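Local structure of enoyl CoA hydratase/isomerase (Crotonase) (Legionella pneumophila subsp. pneumophila, 3I47) at residues S201-P205 and I256-N260; A204-N210 and K238-E243. The protein probably acts as an enoyl-CoA hydratase or isomerase of the crotonase family, hydrating or isomerising the double bond of enoyl-CoA thioesters. The contacts are given in a common frame with arbitrary orientation. Numbering follows the deposited sequence.

Contact 1 (S201-P205 and I256-N260)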
loop_
_atom_site.group_PDB
_atom_site.type_symbol
_atom_site.label_atom_id
_atom_site.label_comp_id
_atom_site.label_asym_id
_atom_site.label_seq_id
_atom_site.Cartn_x
_atom_site.Cartn_y
_atom_site.Cartn_z
ATOM N N SER A 201 1.616 12.622 -8.011
ATOM C CA SER A 201 1.902 13.773 -7.138
ATOM C C SER A 201 1.748 15.091 -7.886
ATOM O O SER A 201 1.597 16.138 -7.264
ATOM C CB SER A 201 3.295 13.671 -6.496
ATOM O OG SER A 201 4.322 14.035 -7.406
ATOM N N ASN A 202 1.768 15.023 -9.212
ATOM C CA ASN A 202 1.597 16.228 -10.023
ATOM C C ASN A 202 0.179 16.465 -10.529
ATOM O O ASN A 202 -0.109 17.495 -11.157
ATOM C CB ASN A 202 2.648 16.284 -11.136
ATOM C CG ASN A 202 4.048 16.483 -10.585
ATOM O OD1 ASN A 202 4.283 17.362 -9.746
ATOM N ND2 ASN A 202 4.982 15.661 -11.031
ATOM N N ASN A 203 -0.725 15.537 -10.241
ATOM C CA ASN A 203 -2.141 15.790 -10.473
ATOM C C ASN A 203 -2.654 16.716 -9.363
ATOM O O ASN A 203 -2.019 16.851 -8.309
ATOM C CB ASN A 203 -2.944 14.481 -10.511
ATOM C CG ASN A 203 -2.605 13.602 -11.721
ATOM O OD1 ASN A 203 -2.762 12.371 -11.679
ATOM N ND2 ASN A 203 -2.135 14.222 -12.791
ATOM N N ALA A 204 -3.795 17.362 -9.596
ATOM C CA ALA A 204 -4.343 18.297 -8.606
ATOM C C ALA A 204 -4.541 17.607 -7.263
ATOM O O ALA A 204 -5.223 16.604 -7.171
ATOM C CB ALA A 204 -5.647 18.885 -9.100
ATOM N N PRO A 205 -3.918 18.141 -6.204
ATOM C CA PRO A 205 -3.837 17.369 -4.963
ATOM C C PRO A 205 -5.171 17.132 -4.264
ATOM O O PRO A 205 -5.413 16.021 -3.776
ATOM C CB PRO A 205 -2.889 18.203 -4.085
ATOM C CG PRO A 205 -2.909 19.564 -4.678
ATOM C CD PRO A 205 -3.099 19.360 -6.156
ATOM N N ILE A 256 0.504 26.124 -17.079
ATOM C CA ILE A 256 0.766 25.171 -15.998
ATOM C C ILE A 256 -0.079 25.510 -14.764
ATOM O O ILE A 256 -0.050 26.641 -14.282
ATOM C CB ILE A 256 2.288 25.104 -15.635
ATOM C CG1 ILE A 256 3.142 24.787 -16.878
ATOM C CG2 ILE A 256 2.554 24.105 -14.496
ATOM C CD1 ILE A 256 2.749 23.507 -17.646
ATOM N N PRO A 257 -0.858 24.530 -14.258
ATOM C CA PRO A 257 -1.659 24.769 -13.053
ATOM C C PRO A 257 -0.803 25.053 -11.817
ATOM O O PRO A 257 0.315 24.533 -11.706
ATOM C CB PRO A 257 -2.443 23.461 -12.883
ATOM C CG PRO A 257 -1.734 22.453 -13.740
ATOM C CD PRO A 257 -1.150 23.222 -14.870
ATOM N N ASN A 258 -1.333 25.858 -10.894
ATOM C CA ASN A 258 -0.535 26.372 -9.769
ATOM C C ASN A 258 -0.158 25.357 -8.690
ATOM O O ASN A 258 0.684 25.641 -7.833
ATOM C CB ASN A 258 -1.156 27.641 -9.151
ATOM C CG ASN A 258 -2.513 27.398 -8.478
ATOM O OD1 ASN A 258 -3.286 28.343 -8.296
ATOM N ND2 ASN A 258 -2.801 26.158 -8.098
ATOM N N TRP A 259 -0.773 24.177 -8.734
ATOM C CA TRP A 259 -0.431 23.118 -7.792
ATOM C C TRP A 259 0.890 22.446 -8.148
ATOM O O TRP A 259 1.434 21.679 -7.349
ATOM C CB TRP A 259 -1.564 22.094 -7.652
ATOM C CG TRP A 259 -1.943 21.361 -8.913
ATOM C CD1 TRP A 259 -1.271 20.326 -9.489
ATOM C CD2 TRP A 259 -3.104 21.587 -9.726
ATOM N NE1 TRP A 259 -1.927 19.896 -10.616
ATOM C CE2 TRP A 259 -3.056 20.653 -10.787
ATOM C CE3 TRP A 259 -4.175 22.488 -9.660
ATOM C CZ2 TRP A 259 -4.039 20.591 -11.782
ATOM C CZ3 TRP A 259 -5.154 22.427 -10.648
ATOM C CH2 TRP A 259 -5.076 21.483 -11.695
ATOM N N ASN A 260 1.396 22.738 -9.347
ATOM C CA ASN A 260 2.729 22.293 -9.768
ATOM C C ASN A 260 3.724 23.450 -9.871
ATOM O O ASN A 260 3.325 24.615 -9.937
ATOM C CB ASN A 260 2.653 21.542 -11.100
ATOM C CG ASN A 260 1.961 20.192 -10.975
ATOM O OD1 ASN A 260 1.376 19.695 -11.944
ATOM N ND2 ASN A 260 2.007 19.604 -9.785
#

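Contact 2 (A204-N210 and K238-E243)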
loop_
_atom_site.group_PDB
_atom_site.type_symbol
_atom_site.label_atom_id
_atom_site.label_comp_id
_atom_site.label_asym_id
_atom_site.label_seq_id
_atom_site.Cartn_x
_atom_site.Cartn_y
_atom_site.Cartn_z
ATOM N N ALA A 204 -3.795 17.362 -9.596
ATOM C CA ALA A 204 -4.343 18.297 -8.606
ATOM C C ALA A 204 -4.541 17.607 -7.263
ATOM O O ALA A 204 -5.223 16.604 -7.171
ATOM C CB ALA A 204 -5.647 18.885 -9.100
ATOM N N PRO A 205 -3.918 18.141 -6.204
ATOM C CA PRO A 205 -3.837 17.369 -4.963
ATOM C C PRO A 205 -5.171 17.132 -4.264
ATOM O O PRO A 205 -5.413 16.021 -3.776
ATOM C CB PRO A 205 -2.889 18.203 -4.085
ATOM C CG PRO A 205 -2.909 19.564 -4.678
ATOM C CD PRO A 205 -3.099 19.360 -6.156
ATOM N N GLU A 206 -6.048 18.136 -4.238
ATOM C CA GLU A 206 -7.351 17.929 -3.610
ATOM C C GLU A 206 -8.201 16.974 -4.441
ATOM O O GLU A 206 -8.868 16.092 -3.892
ATOM C CB GLU A 206 -8.100 19.248 -3.384
ATOM C CG GLU A 206 -7.411 20.196 -2.382
ATOM C CD GLU A 206 -7.029 19.511 -1.074
ATOM O OE1 GLU A 206 -7.898 18.854 -0.448
ATOM O OE2 GLU A 206 -5.848 19.617 -0.669
ATOM N N ALA A 207 -8.162 17.149 -5.763
ATOM C CA ALA A 207 -8.901 16.277 -6.679
ATOM C C ALA A 207 -8.483 14.801 -6.529
ATOM O O ALA A 207 -9.337 13.917 -6.528
ATOM C CB ALA A 207 -8.732 16.747 -8.124
ATOM N N VAL A 208 -7.183 14.562 -6.365
ATOM C CA VAL A 208 -6.657 13.199 -6.177
ATOM C C VAL A 208 -7.209 12.606 -4.880
ATOM O O VAL A 208 -7.756 11.501 -4.872
ATOM C CB VAL A 208 -5.114 13.192 -6.190
ATOM C CG1 VAL A 208 -4.574 11.861 -5.667
ATOM C CG2 VAL A 208 -4.591 13.415 -7.584
ATOM N N LYS A 209 -7.106 13.358 -3.785
ATOM C CA LYS A 209 -7.642 12.886 -2.511
ATOM C C LYS A 209 -9.157 12.702 -2.533
ATOM O O LYS A 209 -9.676 11.719 -2.021
ATOM C CB LYS A 209 -7.212 13.820 -1.373
ATOM C CG LYS A 209 -5.703 13.810 -1.182
ATOM C CD LYS A 209 -5.295 14.566 0.062
ATOM C CE LYS A 209 -5.287 16.057 -0.194
ATOM N NZ LYS A 209 -4.727 16.796 0.968
ATOM N N ASN A 210 -9.863 13.646 -3.157
ATOM C CA ASN A 210 -11.306 13.546 -3.277
ATOM C C ASN A 210 -11.721 12.337 -4.116
ATOM O O ASN A 210 -12.733 11.710 -3.826
ATOM C CB ASN A 210 -11.884 14.790 -3.963
ATOM C CG ASN A 210 -11.783 16.060 -3.125
ATOM O OD1 ASN A 210 -12.058 17.148 -3.637
ATOM N ND2 ASN A 210 -11.381 15.943 -1.854
ATOM N N LYS A 238 -17.000 20.788 -6.860
ATOM C CA LYS A 238 -15.600 20.775 -7.272
ATOM C C LYS A 238 -15.301 21.730 -8.429
ATOM O O LYS A 238 -14.229 22.321 -8.485
ATOM C CB LYS A 238 -15.126 19.352 -7.604
ATOM C CG LYS A 238 -13.609 19.207 -7.745
ATOM C CD LYS A 238 -12.954 19.202 -6.359
ATOM C CE LYS A 238 -11.438 19.009 -6.432
ATOM N NZ LYS A 238 -10.710 20.241 -6.865
ATOM N N ARG A 239 -16.259 21.894 -9.344
ATOM C CA ARG A 239 -16.059 22.769 -10.488
ATOM C C ARG A 239 -15.875 24.223 -10.083
ATOM O O ARG A 239 -15.152 24.948 -10.753
ATOM C CB ARG A 239 -17.230 22.662 -11.456
ATOM C CG ARG A 239 -17.211 21.398 -12.314
ATOM C CD ARG A 239 -18.509 21.318 -13.087
ATOM N NE ARG A 239 -18.579 20.164 -13.979
ATOM C CZ ARG A 239 -19.625 19.875 -14.740
ATOM N NH1 ARG A 239 -20.688 20.678 -14.745
ATOM N NH2 ARG A 239 -19.596 18.796 -15.514
ATOM N N VAL A 240 -16.525 24.630 -8.995
ATOM C CA VAL A 240 -16.435 26.027 -8.526
ATOM C C VAL A 240 -15.380 26.218 -7.435
ATOM O O VAL A 240 -15.140 27.353 -6.994
ATOM C CB VAL A 240 -17.808 26.599 -8.057
ATOM C CG1 VAL A 240 -18.870 26.529 -9.193
ATOM C CG2 VAL A 240 -18.289 25.905 -6.790
ATOM N N SER A 241 -14.761 25.119 -6.998
ATOM C CA SER A 241 -13.658 25.189 -6.031
ATOM C C SER A 241 -12.481 25.970 -6.617
ATOM O O SER A 241 -12.319 26.048 -7.826
ATOM C CB SER A 241 -13.196 23.774 -5.640
ATOM O OG SER A 241 -12.462 23.143 -6.688
ATOM N N ASP A 242 -11.637 26.535 -5.756
ATOM C CA ASP A 242 -10.448 27.222 -6.250
ATOM C C ASP A 242 -9.586 26.329 -7.134
ATOM O O ASP A 242 -9.103 26.763 -8.176
ATOM C CB ASP A 242 -9.606 27.750 -5.089
ATOM C CG ASP A 242 -10.282 28.891 -4.335
ATOM O OD1 ASP A 242 -11.281 29.457 -4.822
ATOM O OD2 ASP A 242 -9.800 29.216 -3.236
ATOM N N GLU A 243 -9.395 25.072 -6.721
ATOM C CA GLU A 243 -8.572 24.144 -7.490
ATOM C C GLU A 243 -9.184 23.777 -8.848
ATOM O O GLU A 243 -8.473 23.716 -9.857
ATOM C CB GLU A 243 -8.285 22.880 -6.677
ATOM C CG GLU A 243 -7.286 21.963 -7.338
ATOM C CD GLU A 243 -7.103 20.690 -6.561
ATOM O OE1 GLU A 243 -7.960 19.794 -6.702
ATOM O OE2 GLU A 243 -6.100 20.579 -5.820
#

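Contact 1 (S201-P205 and I256-N260)
The backbone carbonyl of Asn202 is the polar focus. Trp259 NE1 donates a hydrogen bond to Asn202 O at 3.1 Å, with the oxygen near the plane of the indole at its edge. Asn260 ND2 adds a weak bond to the same Asn202 O at 3.3 Å. Arg50 reinforces the join from outside: it bonds to Ser201 O and to Trp259 O, so one side chain holds both segments. Packing takes over beyond these bonds. Ala204 CB sits over the face of the six-membered ring of Trp259, 3.5 Å from its centroid and only 9° off the normal, a CH-pi contact. Pro205 CD touches Trp259 CB at 3.5 Å. The indole thus lies against the residues that open helix 205-218, with Ala204 at the N-cap. A type I turn spans Pro257 to Asn260, closed by a hydrogen bond from Asn260 N to Pro257 O at 3.2 Å; its last two residues, Trp259 and Asn260, face the other segment. This is a surface contact in the helical C-terminal region of a crotonase fold. It pins the last modelled residues of the chain to the link between helices 189-201 and 205-218.

Contact 2 (A204-N210 and K238-E243)
Glu243 reaches across with an extended side chain, t at both chi1 and chi2. Its carboxylate meets backbone amides in the first turn of helix 205-218. Glu243 OE2 accepts a hydrogen bond from Glu206 N at 2.9 Å, and Glu243 OE1 one from Ala207 N at 2.8 Å. Ala204 CB packs on Glu243 CD at 3.4 Å. Lys238 has p turns at chi2 and chi4. This folded shape brings Lys238 NZ back to Glu243 OE1 at 2.8 Å, a salt bridge within its own segment. On the way, Lys238 CE lies 3.7 Å from Ala207 CA and 3.4 Å from Asn210 OD1. Ser241, with chi1 p, bonds through OG to Lys238 O at 2.7 Å and also caps Gly244 N. Glu206 starts toward the other segment, but its m, m conformation carries the acid away to a salt bridge with Lys209, whose hydrogen bond is weak. The chemistry implies a helix N-terminus capped from outside: a carboxylate takes two first-turn amides, which have no carbonyl of a preceding turn to pair with, and the lysine offsets its charge.

The centres of contacts 1 and 2 lie about 10 Å apart, on the same side of the chain's centre and about 23 Å from it. Both start from the same part of the chain and share Ala204 and Pro205, where helix 205-218 begins. Going along the chain, 201-205 and 204-210 come first, then 238-243 at the junction of helices 225-240 and 242-253, then 256-260 near the end. The sites touch directly, through Asn203 CB to Val208 CG2 at 3.5 Å and Trp259 CZ3 to Glu243 O at 3.6 Å. Together they gather the C-terminal helices and the tail around one helix start, without using either beta-sheet.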